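Local coordinates for protein TRAP dicarboxylate transporter-DctP subunit (Desulfovibrio salexigens, PDB 4N6D) that probably captures a small organic acid in the periplasm and hands it to the membrane permease of a TRAP transport system, at residues 331-334 against 335-339; 278-282 against 283-287; 251-254 against 255-259. All coordinates share one frame; numbering follows the deposited sequence.

In the fold
All three contacts are local, each between neighbouring residues along a helix or at its end. Interactions 3 and 2 lie near the start and at the end of the same long helix, 249-285, with their centres about 40 Å apart. Interaction 1 follows them along the chain, on helix 322-337, with its centre about 26 Å from that of interaction 3 and about 30 Å from that of interaction 2. None touches another. In TRAP solute-binding proteins a long helix of this kind runs across both domains. Interaction 3 packs its early turns against helices 43-58 and 241-245, interaction 2 ends it just before strand 288-290, and interaction 1 sets helix 322-337 against helix 117-131.

Interaction 1 (331-334 against 335-339); sequences ELRI and KYEGK
Arg333, Glu337 and Lys339 form a local salt-bridge network at the C-terminal end of helix 322-337, on the protein surface beside helix 117-131. Arg333 NH1 meets Glu337 OE1 at 3.1 Å, and Lys339 NZ meets the same oxygen at 2.6 Å. The two donors arrive differently. NH1 comes from above the carboxylate plane, although the oxygen lies in the plane of the guanidinium, at its edge; NZ comes on the anti side, much closer to the carboxylate plane. The two flat groups stand 82° apart. A bend in the arginine chain at chi3 (65°) turns the guanidinium so that NH1 serves Glu337 while NH2 pairs with Glu330. The other carboxylate oxygen, OE2, accepts from Thr115 N and Ser119 OG, which ties the end of the helix to the start of helix 117-131 and the loop before it. Further round, Lys335 CG lies over the centre of the Tyr336 ring, and both Lys335 NZ and Tyr336 OH bond Asp126. In the backbone, Gly338 N bonds Ile334 O at 2.8 Å. Gripped at both oxygens and flanked by two cations, the Glu337 carboxylate is likely to stay ionised, and its charge would let NH1 and NZ sit close together.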
ATOM      1  N   GLU A 331      -9.233  11.241 -11.181  1.00  9.37           N
ATOM      2  CA  GLU A 331      -8.903  12.658 -11.184  1.00 10.04           C
ATOM      3  C   GLU A 331      -7.679  12.892 -10.294  1.00  9.04           C
ATOM      4  O   GLU A 331      -6.770  13.631 -10.670  1.00  9.54           O
ATOM      5  CB  GLU A 331     -10.096  13.502 -10.719  1.00 10.81           C
ATOM      6  CG  GLU A 331      -9.784  15.009 -10.580  1.00 11.70           C
ATOM      7  CD  GLU A 331     -10.972  15.857 -10.182  1.00 20.50           C
ATOM      8  OE1 GLU A 331     -11.977  15.303  -9.689  1.00 17.79           O
ATOM      9  OE2 GLU A 331     -10.909  17.099 -10.385  1.00 21.52           O
ATOM     10  N   LEU A 332      -7.661  12.261  -9.126  1.00  8.65           N
ATOM     11  CA  LEU A 332      -6.542  12.384  -8.200  1.00  9.45           C
ATOM     12  C   LEU A 332      -5.273  11.724  -8.747  1.00  9.38           C
ATOM     13  O   LEU A 332      -4.172  12.248  -8.551  1.00 11.62           O
ATOM     14  CB  LEU A 332      -6.920  11.804  -6.829  1.00  8.26           C
ATOM     15  CG  LEU A 332      -7.994  12.624  -6.112  1.00  8.67           C
ATOM     16  CD1 LEU A 332      -8.520  11.833  -4.929  1.00  8.85           C
ATOM     17  CD2 LEU A 332      -7.441  13.965  -5.642  1.00 11.92           C
ATOM     18  N   ARG A 333      -5.409  10.588  -9.432  1.00  8.68           N
ATOM     19  CA  ARG A 333      -4.251   9.951 -10.044  1.00  8.98           C
ATOM     20  C   ARG A 333      -3.571  10.909 -11.043  1.00  9.65           C
ATOM     21  O   ARG A 333      -2.350  11.088 -11.046  1.00 10.05           O
ATOM     22  CB  ARG A 333      -4.655   8.656 -10.785  1.00  8.86           C
ATOM     23  CG  ARG A 333      -3.428   7.834 -11.238  1.00  9.20           C
ATOM     24  CD  ARG A 333      -3.777   6.648 -12.127  1.00  9.23           C
ATOM     25  NE  ARG A 333      -4.339   7.103 -13.382  1.00  9.61           N
ATOM     26  CZ  ARG A 333      -3.635   7.574 -14.402  1.00 14.71           C
ATOM     27  NH1 ARG A 333      -2.307   7.618 -14.360  1.00 14.65           N
ATOM     28  NH2 ARG A 333      -4.269   7.987 -15.488  1.00 13.58           N
ATOM     29  N   ILE A 334      -4.381  11.487 -11.924  1.00  9.83           N
ATOM     30  CA  ILE A 334      -3.842  12.425 -12.896  1.00 10.51           C
ATOM     31  C   ILE A 334      -3.197  13.633 -12.194  1.00 10.72           C
ATOM     32  O   ILE A 334      -2.162  14.150 -12.634  1.00 11.30           O
ATOM     33  CB  ILE A 334      -4.926  12.866 -13.876  1.00 10.69           C
ATOM     34  CG1 ILE A 334      -5.374  11.672 -14.698  1.00 10.65           C
ATOM     35  CG2 ILE A 334      -4.392  13.932 -14.837  1.00 11.43           C
ATOM     36  CD1 ILE A 334      -6.612  11.927 -15.549  1.00 10.79           C
ATOM     37  N   LYS A 335      -3.819  14.120 -11.132  1.00 10.85           N
ATOM     38  CA  LYS A 335      -3.238  15.247 -10.397  1.00 10.94           C
ATOM     39  C   LYS A 335      -1.798  14.953  -9.939  1.00 12.52           C
ATOM     40  O   LYS A 335      -0.929  15.831  -9.974  1.00 13.31           O
ATOM     41  CB  LYS A 335      -4.109  15.559  -9.169  1.00 10.57           C
ATOM     42  CG  LYS A 335      -3.607  16.674  -8.261  1.00 13.16           C
ATOM     43  CD  LYS A 335      -4.609  16.804  -7.098  1.00 20.93           C
ATOM     44  CE  LYS A 335      -4.232  17.845  -6.064  1.00 32.44           C
ATOM     45  NZ  LYS A 335      -5.196  17.717  -4.905  1.00 38.00           N
ATOM     46  N   TYR A 336      -1.546  13.729  -9.495  1.00 10.45           N
ATOM     47  CA  TYR A 336      -0.265  13.403  -8.882  1.00 10.66           C
ATOM     48  C   TYR A 336       0.712  12.707  -9.814  1.00 14.26           C
ATOM     49  O   TYR A 336       1.923  12.664  -9.523  1.00 12.11           O
ATOM     50  CB  TYR A 336      -0.485  12.591  -7.584  1.00 10.09           C
ATOM     51  CG  TYR A 336      -1.096  13.460  -6.510  1.00 13.07           C
ATOM     52  CD1 TYR A 336      -0.397  14.529  -5.992  1.00 10.95           C
ATOM     53  CD2 TYR A 336      -2.374  13.226  -6.024  1.00 11.24           C
ATOM     54  CE1 TYR A 336      -0.957  15.357  -5.043  1.00 13.79           C
ATOM     55  CE2 TYR A 336      -2.947  14.048  -5.072  1.00  9.47           C
ATOM     56  CZ  TYR A 336      -2.225  15.113  -4.578  1.00 12.21           C
ATOM     57  OH  TYR A 336      -2.776  15.932  -3.624  1.00 15.74           O
ATOM     58  N   GLU A 337       0.205  12.198 -10.943  1.00 11.15           N
ATOM     59  CA  GLU A 337       1.044  11.470 -11.901  1.00 13.14           C
ATOM     60  C   GLU A 337       1.049  12.093 -13.262  1.00 26.65           C
ATOM     61  O   GLU A 337       2.077  12.093 -13.926  1.00 40.23           O
ATOM     62  CB  GLU A 337       0.560  10.037 -12.148  1.00 20.35           C
ATOM     63  CG  GLU A 337       0.356   9.221 -10.952  1.00 11.70           C
ATOM     64  CD  GLU A 337       0.230   7.728 -11.235  1.00 14.02           C
ATOM     65  OE1 GLU A 337       0.116   7.285 -12.405  1.00 15.91           O
ATOM     66  OE2 GLU A 337       0.261   6.994 -10.239  1.00 11.72           O
ATOM     67  N   GLY A 338      -0.110  12.598 -13.675  1.00 22.78           N
ATOM     68  CA  GLY A 338      -0.386  12.897 -15.074  1.00 26.77           C
ATOM     69  C   GLY A 338       0.834  12.845 -15.973  1.00 25.33           C
ATOM     70  O   GLY A 338       1.803  13.548 -15.698  1.00 26.39           O
ATOM     71  N   LYS A 339       0.768  12.062 -17.059  1.00 27.11           N
ATOM     72  CA  LYS A 339       1.874  11.987 -18.035  1.00 28.07           C
ATOM     73  C   LYS A 339       1.627  12.802 -19.288  1.00 30.09           C
ATOM     74  O   LYS A 339       2.557  13.018 -20.073  1.00 24.91           O
ATOM     75  CB  LYS A 339       2.131  10.543 -18.493  1.00 28.91           C
ATOM     76  CG  LYS A 339       2.721   9.653 -17.429  1.00 38.93           C
ATOM     77  CD  LYS A 339       1.655   9.303 -16.447  1.00 42.91           C
ATOM     78  CE  LYS A 339       2.105   8.232 -15.484  1.00 34.96           C
ATOM     79  NZ  LYS A 339       0.911   7.773 -14.809  1.00 17.71           N
TER

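Interaction 2 (278-282 against 283-287)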
ATOM      1  N   LEU A 278      16.127  -1.595  -6.646  1.00 12.75           N
ATOM      2  CA  LEU A 278      16.346  -1.915  -8.047  1.00 11.91           C
ATOM      3  C   LEU A 278      17.788  -1.635  -8.454  1.00 14.07           C
ATOM      4  O   LEU A 278      18.387  -2.417  -9.177  1.00 13.64           O
ATOM      5  CB  LEU A 278      15.393  -1.124  -8.927  1.00 15.44           C
ATOM      6  CG  LEU A 278      13.925  -1.570  -8.827  1.00 12.53           C
ATOM      7  CD1 LEU A 278      13.022  -0.625  -9.589  1.00 13.32           C
ATOM      8  CD2 LEU A 278      13.757  -2.994  -9.345  1.00 16.26           C
ATOM      9  N   ALA A 279      18.339  -0.520  -7.984  1.00 16.56           N
ATOM     10  CA  ALA A 279      19.720  -0.181  -8.332  1.00 16.88           C
ATOM     11  C   ALA A 279      20.661  -1.221  -7.733  1.00 16.32           C
ATOM     12  O   ALA A 279      21.596  -1.665  -8.397  1.00 15.61           O
ATOM     13  CB  ALA A 279      20.070   1.214  -7.854  1.00 17.48           C
ATOM     14  N   TRP A 280      20.405  -1.624  -6.485  1.00 15.79           N
ATOM     15  CA  TRP A 280      21.220  -2.664  -5.839  1.00 14.88           C
ATOM     16  C   TRP A 280      21.156  -3.975  -6.636  1.00 14.83           C
ATOM     17  O   TRP A 280      22.177  -4.595  -6.918  1.00 17.08           O
ATOM     18  CB  TRP A 280      20.739  -2.883  -4.415  1.00 14.97           C
ATOM     19  CG  TRP A 280      21.404  -3.988  -3.632  1.00 15.43           C
ATOM     20  CD1 TRP A 280      22.489  -3.877  -2.815  1.00 17.75           C
ATOM     21  CD2 TRP A 280      20.989  -5.359  -3.564  1.00 17.60           C
ATOM     22  NE1 TRP A 280      22.786  -5.100  -2.251  1.00 22.52           N
ATOM     23  CE2 TRP A 280      21.874  -6.021  -2.692  1.00 20.79           C
ATOM     24  CE3 TRP A 280      19.948  -6.088  -4.148  1.00 18.95           C
ATOM     25  CZ2 TRP A 280      21.760  -7.374  -2.408  1.00 24.23           C
ATOM     26  CZ3 TRP A 280      19.841  -7.437  -3.859  1.00 18.16           C
ATOM     27  CH2 TRP A 280      20.733  -8.059  -2.997  1.00 20.56           C
ATOM     28  N   ALA A 281      19.946  -4.366  -7.016  1.00 11.92           N
ATOM     29  CA  ALA A 281      19.743  -5.608  -7.736  1.00 11.78           C
ATOM     30  C   ALA A 281      20.379  -5.563  -9.127  1.00 14.75           C
ATOM     31  O   ALA A 281      20.886  -6.576  -9.606  1.00 13.06           O
ATOM     32  CB  ALA A 281      18.253  -5.906  -7.841  1.00 13.01           C
ATOM     33  N   LYS A 282      20.315  -4.407  -9.789  1.00 12.27           N
ATOM     34  CA  LYS A 282      20.912  -4.271 -11.102  1.00 15.77           C
ATOM     35  C   LYS A 282      22.440  -4.379 -10.993  1.00 18.00           C
ATOM     36  O   LYS A 282      23.095  -5.056 -11.788  1.00 14.67           O
ATOM     37  CB  LYS A 282      20.508  -2.946 -11.745  1.00 17.53           C
ATOM     38  CG  LYS A 282      20.819  -2.909 -13.221  1.00 22.94           C
ATOM     39  CD  LYS A 282      20.375  -1.620 -13.898  1.00 26.93           C
ATOM     40  CE  LYS A 282      20.509  -1.767 -15.407  1.00 31.72           C
ATOM     41  NZ  LYS A 282      20.615  -0.458 -16.103  1.00 36.85           N
ATOM     42  N   ASP A 283      23.003  -3.712  -9.991  1.00 13.95           N
ATOM     43  CA  ASP A 283      24.449  -3.746  -9.781  1.00 14.96           C
ATOM     44  C   ASP A 283      24.933  -5.158  -9.459  1.00 15.10           C
ATOM     45  O   ASP A 283      25.972  -5.602  -9.964  1.00 17.35           O
ATOM     46  CB  ASP A 283      24.825  -2.778  -8.654  1.00 18.20           C
ATOM     47  CG  ASP A 283      26.314  -2.715  -8.406  1.00 28.29           C
ATOM     48  OD1 ASP A 283      27.046  -2.328  -9.326  1.00 28.19           O
ATOM     49  OD2 ASP A 283      26.739  -3.030  -7.281  1.00 33.02           O
ATOM     50  N   LYS A 284      24.186  -5.874  -8.632  1.00 16.36           N
ATOM     51  CA  LYS A 284      24.639  -7.179  -8.165  1.00 14.81           C
ATOM     52  C   LYS A 284      24.324  -8.327  -9.114  1.00 17.45           C
ATOM     53  O   LYS A 284      25.143  -9.237  -9.276  1.00 15.75           O
ATOM     54  CB  LYS A 284      24.071  -7.487  -6.787  1.00 15.65           C
ATOM     55  CG  LYS A 284      24.663  -8.751  -6.162  1.00 23.82           C
ATOM     56  CD  LYS A 284      24.446  -8.812  -4.656  1.00 31.21           C
ATOM     57  CE  LYS A 284      25.231  -9.970  -4.045  1.00 30.60           C
ATOM     58  NZ  LYS A 284      24.824 -10.225  -2.649  1.00 40.40           N
ATOM     59  N   TYR A 285      23.134  -8.310  -9.706  1.00 14.60           N
ATOM     60  CA  TYR A 285      22.688  -9.450 -10.510  1.00 15.09           C
ATOM     61  C   TYR A 285      22.224  -9.119 -11.921  1.00 13.22           C
ATOM     62  O   TYR A 285      21.687  -9.991 -12.598  1.00 14.25           O
ATOM     63  CB  TYR A 285      21.545 -10.181  -9.802  1.00 16.07           C
ATOM     64  CG  TYR A 285      21.808 -10.586  -8.361  1.00 16.64           C
ATOM     65  CD1 TYR A 285      22.656 -11.641  -8.046  1.00 24.61           C
ATOM     66  CD2 TYR A 285      21.150  -9.941  -7.329  1.00 21.80           C
ATOM     67  CE1 TYR A 285      22.851 -12.022  -6.712  1.00 22.71           C
ATOM     68  CE2 TYR A 285      21.339 -10.302  -6.018  1.00 25.36           C
ATOM     69  CZ  TYR A 285      22.178 -11.330  -5.714  1.00 25.03           C
ATOM     70  OH  TYR A 285      22.336 -11.660  -4.383  1.00 33.24           O
ATOM     71  N   SER A 286      22.444  -7.884 -12.364  0.51  9.92           N
ATOM     72  CA  SER A 286      22.074  -7.450 -13.712  0.51 12.60           C
ATOM     73  C   SER A 286      20.632  -7.793 -14.053  0.51 12.63           C
ATOM     74  O   SER A 286      20.351  -8.362 -15.111  0.51 14.40           O
ATOM     75  CB  SER A 286      23.004  -8.065 -14.761  0.51 12.52           C
ATOM     76  OG  SER A 286      24.338  -7.617 -14.601  0.51 12.88           O
ATOM     77  N   ILE A 287      19.717  -7.439 -13.158  1.00 11.73           N
ATOM     78  CA  ILE A 287      18.317  -7.651 -13.408  1.00 10.91           C
ATOM     79  C   ILE A 287      17.895  -6.806 -14.594  1.00  9.89           C
ATOM     80  O   ILE A 287      18.542  -5.809 -14.936  1.00 11.70           O
ATOM     81  CB  ILE A 287      17.446  -7.315 -12.161  1.00  9.81           C
ATOM     82  CG1 ILE A 287      17.605  -5.855 -11.755  1.00 12.37           C
ATOM     83  CG2 ILE A 287      17.802  -8.237 -10.994  1.00 12.12           C
ATOM     84  CD1 ILE A 287      16.436  -5.305 -10.964  1.00  9.71           C
TER
HETATM   85  O   HOH W   1      24.839  -4.426 -13.947  1.00 35.25           O
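Ile287 folds back under the last turns of helix 249-285, and its CD1 rests 3.7 Å from Ala281 CB and 3.9 Å from Leu278 CD2. This is the apolar centre of a helix C-terminus: the helix runs to Tyr285, Ser286 leaves it with a positive phi (50°), and the chain goes on into strand 288-290. Ile287 carries CG1 between its backbone N and carbonyl carbon (chi1 61°), which brings that carbon to 3.6 Å from Lys282 N and directs CD1 toward the alanine and leucine. Leu213 and Ala219 adjoin the same cluster, touching Leu278 and Ala281 respectively.

Further out, Trp280 and Tyr285 make an offset edge-to-face (T-shaped) pair, with the tyrosine edge turned toward the face of the indole's six-membered ring. The ring centroids are 5.8 Å apart and the planes lie at 75°; the closest atoms, Trp280 CH2 and Tyr285 CE2, are separated by 3.8 Å. The extended chain of Lys284 runs alongside both rings, its CG over the centre of the tyrosine ring and its CD near Trp280 CZ2. Tyr285 OH bonds Asn217 OD1 and also receives a weak bond from Lys284 NZ.

At the polar edge the helical bonding continues to the turn. Lys284 N donates to Trp280 O, Tyr285 N to Ala281 O at 2.8 Å, and finally Ser286 N to Lys282 O at 3.0 Å. In this last bond the donor has climbed well above the carbonyl plane as the chain departs. Lys282 O also accepts a hydrogen bond from a water, whose oxygen is 2.8 Å from it.

Interaction 3 (251-254 against 255-259); sequences VKKV and LNDLG
The carboxylate of Asp257 receives the ammonium of Lys253 on one oxygen: Lys253 NZ lies 2.7 Å from Asp257 OD2, which accepts it on its syn lone pair, the side of OD1. It is a salt bridge between residues four apart, joining successive turns near the start of helix 249-285 on its exposed side. Lys253 runs out extended and bends only at chi4 (-43°), which turns NZ down onto the acid.

The other flat group, the Asn256 amide, sits beside Lys252 O. Asn256 ND2 is 3.4 Å from Lys252 O, at an angle too poor for a hydrogen bond; the carbonyl instead takes Asn256 N at 2.8 Å. The amide's OD1 accepts from Lys140 NZ, and the side chain also touches Trp244 of helix 241-245.

On the inward side, Leu255 touches both Trp51 of helix 43-58 and Trp244, so two helices meet this part of the long one. Leu255 CD1 is 3.6 Å from Val251 O, the carbonyl that accepts Leu255 N, and 4.3 Å from Val251 CG1. Leu258 reaches Val55 and Arg58 of helix 43-58. Along its own helix, Leu258 CD1 lies 4.2 Å from Val254 CG1.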
ATOM      1  N   VAL A 251      -1.505  21.086  20.004  1.00 11.93           N
ATOM      2  CA  VAL A 251      -1.090  19.732  19.649  1.00 11.72           C
ATOM      3  C   VAL A 251      -1.947  19.145  18.517  1.00 12.32           C
ATOM      4  O   VAL A 251      -1.422  18.520  17.587  1.00 10.80           O
ATOM      5  CB  VAL A 251      -1.097  18.801  20.896  1.00 13.64           C
ATOM      6  CG1 VAL A 251      -0.779  17.370  20.497  1.00 11.99           C
ATOM      7  CG2 VAL A 251      -0.090  19.288  21.917  1.00 17.32           C
ATOM      8  N   LYS A 252      -3.264  19.333  18.578  1.00 12.55           N
ATOM      9  CA  LYS A 252      -4.131  18.865  17.490  1.00 13.50           C
ATOM     10  C   LYS A 252      -3.718  19.481  16.168  1.00 12.07           C
ATOM     11  O   LYS A 252      -3.681  18.802  15.138  1.00 10.97           O
ATOM     12  CB  LYS A 252      -5.604  19.180  17.763  1.00 12.42           C
ATOM     13  CG  LYS A 252      -6.249  18.369  18.888  1.00  9.78           C
ATOM     14  CD  LYS A 252      -7.757  18.583  18.887  1.00 15.08           C
ATOM     15  CE  LYS A 252      -8.478  17.777  19.953  1.00 18.31           C
ATOM     16  NZ  LYS A 252      -9.869  18.269  20.094  1.00 31.64           N
ATOM     17  N   LYS A 253      -3.382  20.772  16.178  1.00 11.26           N
ATOM     18  CA  LYS A 253      -2.938  21.405  14.951  1.00 12.87           C
ATOM     19  C   LYS A 253      -1.676  20.751  14.389  1.00 10.70           C
ATOM     20  O   LYS A 253      -1.562  20.534  13.187  1.00 11.58           O
ATOM     21  CB  LYS A 253      -2.673  22.886  15.185  1.00 18.28           C
ATOM     22  CG  LYS A 253      -2.256  23.574  13.911  1.00 22.61           C
ATOM     23  CD  LYS A 253      -2.034  25.051  14.102  1.00 31.49           C
ATOM     24  CE  LYS A 253      -2.109  25.779  12.771  1.00 31.23           C
ATOM     25  NZ  LYS A 253      -1.412  25.092  11.675  1.00 33.56           N
ATOM     26  N   VAL A 254      -0.706  20.448  15.244  1.00 11.93           N
ATOM     27  CA  VAL A 254       0.485  19.756  14.780  1.00 11.89           C
ATOM     28  C   VAL A 254       0.115  18.445  14.113  1.00 11.58           C
ATOM     29  O   VAL A 254       0.603  18.127  13.032  1.00 11.29           O
ATOM     30  CB  VAL A 254       1.468  19.498  15.937  1.00 12.05           C
ATOM     31  CG1 VAL A 254       2.592  18.599  15.498  1.00 15.84           C
ATOM     32  CG2 VAL A 254       2.026  20.818  16.463  1.00 14.83           C
ATOM     33  N   LEU A 255      -0.740  17.662  14.756  1.00  9.88           N
ATOM     34  CA  LEU A 255      -1.074  16.352  14.203  1.00  9.37           C
ATOM     35  C   LEU A 255      -1.916  16.467  12.936  1.00  7.49           C
ATOM     36  O   LEU A 255      -1.810  15.651  12.034  1.00  8.29           O
ATOM     37  CB  LEU A 255      -1.783  15.499  15.249  1.00 10.48           C
ATOM     38  CG  LEU A 255      -0.866  14.654  16.133  1.00 13.34           C
ATOM     39  CD1 LEU A 255       0.247  15.431  16.780  1.00 15.38           C
ATOM     40  CD2 LEU A 255      -1.706  13.960  17.196  1.00 12.14           C
ATOM     41  N   ASN A 256      -2.768  17.474  12.882  1.00  8.36           N
ATOM     42  CA  ASN A 256      -3.601  17.705  11.723  1.00  7.64           C
ATOM     43  C   ASN A 256      -2.726  18.092  10.551  1.00 10.48           C
ATOM     44  O   ASN A 256      -2.878  17.558   9.454  1.00 10.57           O
ATOM     45  CB  ASN A 256      -4.607  18.813  11.996  1.00  9.70           C
ATOM     46  CG  ASN A 256      -5.840  18.315  12.694  1.00 12.72           C
ATOM     47  OD1 ASN A 256      -6.181  17.146  12.592  1.00 13.86           O
ATOM     48  ND2 ASN A 256      -6.531  19.206  13.389  1.00 14.41           N
ATOM     49  N   ASP A 257      -1.797  19.017  10.780  1.00  9.17           N
ATOM     50  CA  ASP A 257      -0.896  19.439   9.706  1.00 11.00           C
ATOM     51  C   ASP A 257      -0.024  18.301   9.182  1.00  9.55           C
ATOM     52  O   ASP A 257       0.314  18.240   7.989  1.00 15.09           O
ATOM     53  CB  ASP A 257      -0.006  20.588  10.175  1.00 14.95           C
ATOM     54  CG  ASP A 257      -0.757  21.908  10.286  1.00 19.61           C
ATOM     55  OD1 ASP A 257      -1.871  22.006   9.762  1.00 19.91           O
ATOM     56  OD2 ASP A 257      -0.223  22.847  10.890  1.00 23.43           O
ATOM     57  N   LEU A 258       0.337  17.366  10.056  1.00  8.08           N
ATOM     58  CA  LEU A 258       1.110  16.211   9.621  1.00  7.91           C
ATOM     59  C   LEU A 258       0.347  15.186   8.768  1.00  8.77           C
ATOM     60  O   LEU A 258       0.938  14.265   8.224  1.00  9.26           O
ATOM     61  CB  LEU A 258       1.724  15.486  10.823  1.00  7.95           C
ATOM     62  CG  LEU A 258       3.039  16.074  11.293  1.00 12.45           C
ATOM     63  CD1 LEU A 258       3.341  15.600  12.713  1.00 10.91           C
ATOM     64  CD2 LEU A 258       4.177  15.730  10.319  1.00 12.53           C
ATOM     65  N   GLY A 259      -0.967  15.301   8.651  1.00  8.47           N
ATOM     66  CA  GLY A 259      -1.693  14.256   7.939  1.00  9.31           C
ATOM     67  C   GLY A 259      -1.266  14.157   6.477  1.00  8.08           C
ATOM     68  O   GLY A 259      -0.827  13.107   5.996  1.00  9.32           O
TER